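Local coordinates for SUBA (Escherichia coli, PDB 2IY9), which cleaves the host endoplasmic reticulum chaperone BiP in the hinge between its ATPase and substrate-binding domains, as the protease subunit of the AB5 subtilase cytotoxin, at residues M37-K42 with A326-C331; D28-T33 with R319-E324. All blocks are in the same frame, centred on the assembly; numbering follows the deposited sequence.

Contacts 1 and 2 pair two successive N-terminal segments with two successive segments near the C-terminal end of the modelled chain, in the same order. Along the chain, helix 25-30 (contact 2) is followed by helix 34-38 (contact 1), while near the C-terminus residues 319-324 precede 326-331. Both contacts use helix 323-331, contact 2 at its beginning and contact 1 at its end, and their centres lie about 12 Å apart on the same side of the subunit. L32 joins them, its CD1 lying 3.5 Å from SD of M37. The N-terminal segment of the protease thus lines the helix at whose start the A2 domain begins.

Contact 1. Residues M37-K42 with A326-C331; sequences MSLTDK and AISMFC
Where the end of helix 34-38 and the turn after it pass helix 323-331, three side chains, L39, T40 and M37, lean as bumps on I327, S328 and C331. The first is L39. Its CG stands anti to the carbonyl carbon (chi1 -51°), and the branch runs out along the helix flank so that CD1 settles over the backbone at S328, 3.7 Å from CA, while CB and OG of that serine border the same methyl. CB of L39 sits in the dip between I327 and C331, one turn apart, facing CB of C331 at 4.2 Å and CG2 of I327 at 4.3 Å. The second bump is T40, whose CG2 meets CG2 of I327 at 4.0 Å as the two side chains cross obliquely. Its hydroxyl is turned back, donating to O of M37 over 2.7 Å; this bond fixes the rotation about CA-CB and so aims CG2 at I327, while the bond from N of T40 to the same carbonyl holds the turn. M37 is the third: its CB starts away from the helix, but the folded chain brings SD within 4.4 Å of CD1 of I327. The isoleucine and T40 also rest on A284 of helix 271-288, which both touch. C331 does double duty, packing its CB 3.6 Å from O of L39 while its SG is tied by a disulfide to C288. No hydrogen bond spans the two segments, so their direct adhesion is essentially apolar, whereas firmer ties run to helix 271-288: the disulfide, and a bond from N of D41 to OG of S287.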
loop_
_atom_site.group_PDB
_atom_site.type_symbol
_atom_site.label_atom_id
_atom_site.label_comp_id
_atom_site.label_asym_id
_atom_site.label_seq_id
_atom_site.Cartn_x
_atom_site.Cartn_y
_atom_site.Cartn_z
ATOM N N MET A 37 12.432 -13.373 -6.824
ATOM C CA MET A 37 11.348 -13.265 -7.800
ATOM C C MET A 37 11.049 -14.585 -8.509
ATOM O O MET A 37 9.913 -14.828 -8.921
ATOM C CB MET A 37 11.636 -12.149 -8.806
ATOM C CG MET A 37 11.776 -10.785 -8.152
ATOM S SD MET A 37 10.579 -10.522 -6.819
ATOM C CE MET A 37 9.057 -10.333 -7.756
ATOM N N SER A 38 12.072 -15.434 -8.627
ATOM C CA SER A 38 11.926 -16.761 -9.220
ATOM C C SER A 38 10.962 -17.656 -8.432
ATOM O O SER A 38 10.369 -18.572 -8.997
ATOM C CB SER A 38 13.296 -17.436 -9.334
ATOM O OG SER A 38 13.743 -17.903 -8.069
ATOM N N LEU A 39 10.805 -17.369 -7.138
ATOM C CA LEU A 39 9.916 -18.118 -6.247
ATOM C C LEU A 39 8.420 -17.827 -6.435
ATOM O O LEU A 39 7.576 -18.564 -5.916
ATOM C CB LEU A 39 10.292 -17.865 -4.777
ATOM C CG LEU A 39 11.750 -18.043 -4.347
ATOM C CD1 LEU A 39 11.902 -17.780 -2.862
ATOM C CD2 LEU A 39 12.259 -19.432 -4.701
ATOM N N THR A 40 8.099 -16.745 -7.142
ATOM C CA THR A 40 6.704 -16.355 -7.383
ATOM C C THR A 40 6.102 -17.111 -8.573
ATOM O O THR A 40 6.830 -17.610 -9.440
ATOM C CB THR A 40 6.554 -14.825 -7.606
ATOM O OG1 THR A 40 7.206 -14.437 -8.817
ATOM C CG2 THR A 40 7.157 -14.037 -6.441
ATOM N N ASP A 41 4.773 -17.188 -8.603
ATOM C CA ASP A 41 4.038 -17.920 -9.633
ATOM C C ASP A 41 3.385 -16.918 -10.593
ATOM O O ASP A 41 2.298 -16.397 -10.318
ATOM C CB ASP A 41 2.996 -18.845 -8.969
ATOM C CG ASP A 41 2.071 -19.545 -9.972
ATOM O OD1 ASP A 41 1.656 -20.692 -9.706
ATOM O OD2 ASP A 41 1.718 -18.947 -11.014
ATOM N N LYS A 42 4.048 -16.668 -11.721
ATOM C CA LYS A 42 3.571 -15.692 -12.717
ATOM C C LYS A 42 2.347 -16.200 -13.487
ATOM O O LYS A 42 1.715 -15.460 -14.238
ATOM C CB LYS A 42 4.702 -15.297 -13.685
ATOM C CG LYS A 42 5.073 -16.358 -14.733
ATOM C CD LYS A 42 6.234 -15.898 -15.647
ATOM C CE LYS A 42 5.824 -14.777 -16.608
ATOM N NZ LYS A 42 7.012 -14.130 -17.284
ATOM N N ALA A 326 9.994 -12.380 3.337
ATOM C CA ALA A 326 8.538 -12.470 3.165
ATOM C C ALA A 326 8.141 -13.416 2.031
ATOM O O ALA A 326 7.290 -14.291 2.212
ATOM C CB ALA A 326 7.927 -11.081 2.932
ATOM N N ILE A 327 8.762 -13.225 0.871
ATOM C CA ILE A 327 8.420 -13.991 -0.326
ATOM C C ILE A 327 8.895 -15.439 -0.167
ATOM O O ILE A 327 8.122 -16.371 -0.388
ATOM C CB ILE A 327 8.937 -13.314 -1.624
ATOM C CG1 ILE A 327 8.140 -12.022 -1.886
ATOM C CG2 ILE A 327 8.860 -14.288 -2.831
ATOM C CD1 ILE A 327 8.789 -11.046 -2.862
ATOM N N SER A 328 10.147 -15.610 0.261
ATOM C CA SER A 328 10.704 -16.937 0.550
ATOM C C SER A 328 9.824 -17.738 1.515
ATOM O O SER A 328 9.433 -18.861 1.205
ATOM C CB SER A 328 12.130 -16.818 1.091
ATOM O OG SER A 328 12.740 -18.096 1.183
ATOM N N MET A 329 9.493 -17.152 2.664
ATOM C CA MET A 329 8.655 -17.830 3.667
ATOM C C MET A 329 7.279 -18.205 3.128
ATOM O O MET A 329 6.823 -19.344 3.279
ATOM C CB MET A 329 8.488 -16.971 4.927
ATOM C CG MET A 329 9.690 -16.962 5.875
ATOM S SD MET A 329 10.348 -18.591 6.340
ATOM C CE MET A 329 8.978 -19.323 7.242
ATOM N N PHE A 330 6.604 -17.243 2.515
ATOM C CA PHE A 330 5.249 -17.490 2.060
ATOM C C PHE A 330 5.218 -18.493 0.911
ATOM O O PHE A 330 4.394 -19.407 0.905
ATOM C CB PHE A 330 4.556 -16.192 1.651
ATOM C CG PHE A 330 3.079 -16.344 1.481
ATOM C CD1 PHE A 330 2.234 -16.308 2.587
ATOM C CD2 PHE A 330 2.533 -16.571 0.223
ATOM C CE1 PHE A 330 0.856 -16.461 2.434
ATOM C CE2 PHE A 330 1.158 -16.727 0.060
ATOM C CZ PHE A 330 0.319 -16.671 1.167
ATOM N N CYS A 331 6.119 -18.313 -0.050
ATOM C CA CYS A 331 6.135 -19.152 -1.240
ATOM C C CYS A 331 6.692 -20.557 -0.994
ATOM O O CYS A 331 6.224 -21.506 -1.621
ATOM C CB CYS A 331 6.863 -18.462 -2.391
ATOM S SG CYS A 331 5.963 -17.032 -3.041
#

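Contact 2. Residues D28-T33 with R319-E324; sequences DAIGLT and RVLNAE
A Schellman motif closing helix 25-30 meets the N-terminus of helix 323-331, so that one helix ends where another begins. In this buried corner of the subtilase fold the carbonyl of I30 accepts from two backbone N-H groups of the new helix: N of A323 at 2.8 Å, with a bent N-H...O angle of 130°, and N of E324 at 3.3 Å but straighter, 154°. Both donors lie in the carbonyl plane, and the helix end may polarise the acceptor further. N322 is the N-cap; its CG lies anti to the backbone N, and OD1 accepts from N of K325 while ND2 reaches D306. Beside this polar grip, I30 holds CG1 in the crowded position between N and the carbonyl carbon (chi1 74°), and the extended chi2 carries CD1 to the start of the helix, 3.7 Å from CB of A323 and 3.9 Å from CD2 of L321. CD1 of L32 reaches the same alanine methyl, and V281 of helix 271-288 packs against I30, L321 and A323. Phi at G31 is positive, which suits glycine, and a CB there would point at E324 and clash with its CB; as it is, CB of E324 packs 3.3 Å from O of G31. A water bridges the two segments, donating to O of A29 and, at 2.8 Å, to O of L321.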
loop_
_atom_site.group_PDB
_atom_site.type_symbol
_atom_site.label_atom_id
_atom_site.label_comp_id
_atom_site.label_asym_id
_atom_site.label_seq_id
_atom_site.Cartn_x
_atom_site.Cartn_y
_atom_site.Cartn_z
ATOM N N ASP A 28 17.646 -3.970 -3.978
ATOM C CA ASP A 28 18.670 -4.654 -3.190
ATOM C C ASP A 28 18.453 -4.447 -1.683
ATOM O O ASP A 28 18.648 -5.371 -0.885
ATOM C CB ASP A 28 20.069 -4.211 -3.631
ATOM C CG ASP A 28 20.528 -4.901 -4.919
ATOM O OD1 ASP A 28 19.809 -5.777 -5.445
ATOM O OD2 ASP A 28 21.625 -4.575 -5.407
ATOM N N ALA A 29 17.995 -3.254 -1.301
ATOM C CA ALA A 29 17.799 -2.922 0.122
ATOM C C ALA A 29 16.786 -3.848 0.799
ATOM O O ALA A 29 16.962 -4.232 1.964
ATOM C CB ALA A 29 17.402 -1.456 0.289
ATOM N N ILE A 30 15.748 -4.241 0.063
ATOM C CA ILE A 30 14.724 -5.129 0.619
ATOM C C ILE A 30 14.842 -6.598 0.189
ATOM O O ILE A 30 14.018 -7.435 0.588
ATOM C CB ILE A 30 13.287 -4.597 0.358
ATOM C CG1 ILE A 30 12.882 -4.784 -1.108
ATOM C CG2 ILE A 30 13.183 -3.154 0.785
ATOM C CD1 ILE A 30 11.411 -4.529 -1.386
ATOM N N GLY A 31 15.868 -6.917 -0.598
ATOM C CA GLY A 31 16.123 -8.303 -0.997
ATOM C C GLY A 31 15.232 -8.774 -2.139
ATOM O O GLY A 31 14.922 -9.972 -2.255
ATOM N N LEU A 32 14.831 -7.834 -2.988
ATOM C CA LEU A 32 13.996 -8.146 -4.145
ATOM C C LEU A 32 14.918 -8.492 -5.305
ATOM O O LEU A 32 15.026 -7.746 -6.276
ATOM C CB LEU A 32 13.062 -6.969 -4.481
ATOM C CG LEU A 32 11.749 -7.193 -5.249
ATOM C CD1 LEU A 32 10.753 -7.996 -4.433
ATOM C CD2 LEU A 32 11.137 -5.840 -5.628
ATOM N N THR A 33 15.594 -9.627 -5.152
ATOM C CA THR A 33 16.587 -10.128 -6.088
ATOM C C THR A 33 15.949 -11.070 -7.102
ATOM O O THR A 33 14.791 -11.470 -6.960
ATOM C CB THR A 33 17.691 -10.921 -5.345
ATOM O OG1 THR A 33 17.113 -12.077 -4.711
ATOM C CG2 THR A 33 18.391 -10.046 -4.301
ATOM N N ARG A 319 9.728 -2.938 12.955
ATOM C CA ARG A 319 9.668 -3.724 11.723
ATOM C C ARG A 319 10.038 -2.978 10.446
ATOM O O ARG A 319 9.481 -1.904 10.137
ATOM C CB ARG A 319 8.284 -4.348 11.531
ATOM C CG ARG A 319 7.878 -5.331 12.590
ATOM C CD ARG A 319 6.664 -6.098 12.147
ATOM N NE ARG A 319 5.994 -6.746 13.263
ATOM C CZ ARG A 319 4.921 -6.265 13.880
ATOM N NH1 ARG A 319 4.381 -5.109 13.500
ATOM N NH2 ARG A 319 4.387 -6.943 14.888
ATOM N N VAL A 320 10.951 -3.587 9.691
ATOM C CA VAL A 320 11.366 -3.071 8.392
ATOM C C VAL A 320 11.161 -4.147 7.329
ATOM O O VAL A 320 11.566 -5.312 7.505
ATOM C CB VAL A 320 12.835 -2.571 8.419
ATOM C CG1 VAL A 320 13.343 -2.252 7.004
ATOM C CG2 VAL A 320 12.961 -1.340 9.316
ATOM N N LEU A 321 10.522 -3.748 6.234
ATOM C CA LEU A 321 10.207 -4.627 5.120
ATOM C C LEU A 321 11.420 -5.414 4.630
ATOM O O LEU A 321 12.446 -4.832 4.267
ATOM C CB LEU A 321 9.620 -3.806 3.965
ATOM C CG LEU A 321 9.268 -4.585 2.696
ATOM C CD1 LEU A 321 8.148 -5.583 2.975
ATOM C CD2 LEU A 321 8.921 -3.650 1.527
ATOM N N ASN A 322 11.286 -6.739 4.643
ATOM C CA ASN A 322 12.272 -7.636 4.047
ATOM C C ASN A 322 11.531 -8.529 3.064
ATOM O O ASN A 322 10.855 -9.479 3.475
ATOM C CB ASN A 322 12.966 -8.493 5.117
ATOM C CG ASN A 322 14.049 -9.399 4.538
ATOM O OD1 ASN A 322 14.065 -9.695 3.336
ATOM N ND2 ASN A 322 14.967 -9.839 5.403
ATOM N N ALA A 323 11.641 -8.193 1.782
ATOM C CA ALA A 323 10.917 -8.886 0.711
ATOM C C ALA A 323 11.451 -10.286 0.480
ATOM O O ALA A 323 10.674 -11.201 0.203
ATOM C CB ALA A 323 10.964 -8.089 -0.576
ATOM N N GLU A 324 12.773 -10.445 0.587
ATOM C CA GLU A 324 13.408 -11.746 0.393
ATOM C C GLU A 324 12.818 -12.763 1.361
ATOM O O GLU A 324 12.375 -13.836 0.949
ATOM C CB GLU A 324 14.938 -11.662 0.542
ATOM C CG GLU A 324 15.623 -13.040 0.592
ATOM C CD GLU A 324 17.118 -12.944 0.821
ATOM O OE1 GLU A 324 17.556 -13.078 1.988
ATOM O OE2 GLU A 324 17.856 -12.722 -0.162
HETATM O O HOH W 1 15.107 -3.847 4.418
#